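Local coordinates for protein endoribonuclease PemK (Escherichia coli, PDB 1M1F) that acts as the toxin of a plasmid-maintenance toxin-antitoxin pair, probably as an RNA-cutting endoribonuclease, and kills daughter cells that have lost the plasmid, at residues 96-99 and 100-103. Residues are numbered along the deposited sequence; the frame is centred on the assembly and turned at random.
Sequences TIMN and EVLG
Four successive backbone bonds join Thr-96, Ile-97, Met-98 and Asn-99 to Glu-100, Val-101, Leu-102 and Gly-103, each N-H reaching the carbonyl four residues back, as in any regular alpha-helix; the straightest runs from Leu-102 N to Met-98 O, 2.9 Å at 168°. Upon this scaffold side chains meet at i+3, Met-98 with Val-101, and at i+4, Met-98 with Leu-102 and Ile-97 with Val-101. Met-98 does most of the work: CG stands anti to the backbone N (chi1 -165°), and bends at chi2 and chi3 then turn the chain along the helix toward its C-terminal end. The terminal methyl CE thus comes to 3.7 Å from Leu-102 CD2 and, one residue earlier in the chain, to 3.9 Å from Val-101 CG1, touching a branch of each. Leu-102 in turn brings CG within 3.4 Å of Met-98 O, while its other branch, CD1, lies 4.0 Å from Asn-99 OD1 in a loose, non-bonding approach. Ile-97 CG2 lies 4.4 Å from Val-101 CG2, a loose apolar contact, whereas Val-101 CG2 sits closer, 3.4 Å, to Ile-97 O. Buried here, Met-98 and Val-101 cover Leu-26 of strand 22-27, Val-101 also Val-72 and Cys-74 of strand 71-79, and Ile-97 touches Leu-61 and Val-64. Leu-102 extends this apolar surface to Leu-109 of the second subunit. With Thr-96 and Asn-99 exposed, the pattern is consistent with an amphipathic helix in the SH3-like PemK/MazF fold: backbone bonds fix the turn, while the apolar contacts are dispersive and carry no directional bond.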
loop_
_atom_site.group_PDB
_atom_site.type_symbol
_atom_site.label_atom_id
_atom_site.label_comp_id
_atom_site.label_asym_id
_atom_site.label_seq_id
_atom_site.Cartn_x
_atom_site.Cartn_y
_atom_site.Cartn_z
ATOM N N THR A 96 20.879 2.837 -0.536
ATOM C CA THR A 96 20.715 2.952 -1.971
ATOM C C THR A 96 19.484 2.178 -2.459
ATOM O O THR A 96 18.718 2.687 -3.268
ATOM C CB THR A 96 21.953 2.457 -2.708
ATOM O OG1 THR A 96 22.368 1.209 -2.148
ATOM C CG2 THR A 96 23.143 3.403 -2.514
ATOM N N ILE A 97 19.312 0.942 -1.997
ATOM C CA ILE A 97 18.143 0.146 -2.382
ATOM C C ILE A 97 16.875 0.819 -1.893
ATOM O O ILE A 97 15.910 0.970 -2.640
ATOM C CB ILE A 97 18.205 -1.283 -1.781
ATOM C CG1 ILE A 97 19.297 -2.122 -2.451
ATOM C CG2 ILE A 97 16.843 -1.981 -1.894
ATOM C CD1 ILE A 97 19.124 -2.318 -3.943
ATOM N N MET A 98 16.864 1.211 -0.631
ATOM C CA MET A 98 15.672 1.825 -0.073
ATOM C C MET A 98 15.288 3.071 -0.865
ATOM O O MET A 98 14.113 3.274 -1.162
ATOM C CB MET A 98 15.873 2.155 1.408
ATOM C CG MET A 98 14.583 2.474 2.167
ATOM S SD MET A 98 13.338 1.084 2.240
ATOM C CE MET A 98 11.930 1.871 1.319
ATOM N N ASN A 99 16.261 3.899 -1.232
ATOM C CA ASN A 99 15.953 5.113 -1.968
ATOM C C ASN A 99 15.423 4.816 -3.370
ATOM O O ASN A 99 14.561 5.531 -3.874
ATOM C CB ASN A 99 17.155 6.046 -1.990
ATOM C CG ASN A 99 17.484 6.587 -0.607
ATOM O OD1 ASN A 99 16.604 6.731 0.248
ATOM N ND2 ASN A 99 18.761 6.905 -0.384
ATOM N N GLU A 100 15.926 3.767 -4.007
ATOM C CA GLU A 100 15.396 3.378 -5.312
ATOM C C GLU A 100 13.922 2.951 -5.178
ATOM O O GLU A 100 13.077 3.294 -6.019
ATOM C CB GLU A 100 16.232 2.255 -5.936
ATOM C CG GLU A 100 16.007 2.145 -7.432
ATOM C CD GLU A 100 17.046 1.325 -8.165
ATOM O OE1 GLU A 100 16.969 1.311 -9.414
ATOM O OE2 GLU A 100 17.928 0.729 -7.524
ATOM N N VAL A 101 13.614 2.205 -4.116
ATOM C CA VAL A 101 12.247 1.770 -3.829
ATOM C C VAL A 101 11.330 2.975 -3.570
ATOM O O VAL A 101 10.229 3.068 -4.125
ATOM C CB VAL A 101 12.253 0.773 -2.654
ATOM C CG1 VAL A 101 10.856 0.490 -2.137
ATOM C CG2 VAL A 101 12.915 -0.513 -3.094
ATOM N N LEU A 102 11.779 3.903 -2.738
ATOM C CA LEU A 102 11.011 5.117 -2.476
ATOM C C LEU A 102 10.763 5.897 -3.772
ATOM O O LEU A 102 9.681 6.446 -3.971
ATOM C CB LEU A 102 11.705 5.996 -1.439
ATOM C CG LEU A 102 11.806 5.433 -0.024
ATOM C CD1 LEU A 102 12.651 6.380 0.802
ATOM C CD2 LEU A 102 10.445 5.224 0.626
ATOM N N GLY A 103 11.761 5.950 -4.648
ATOM C CA GLY A 103 11.610 6.608 -5.932
ATOM C C GLY A 103 10.509 5.990 -6.771
ATOM O O GLY A 103 9.723 6.704 -7.392
#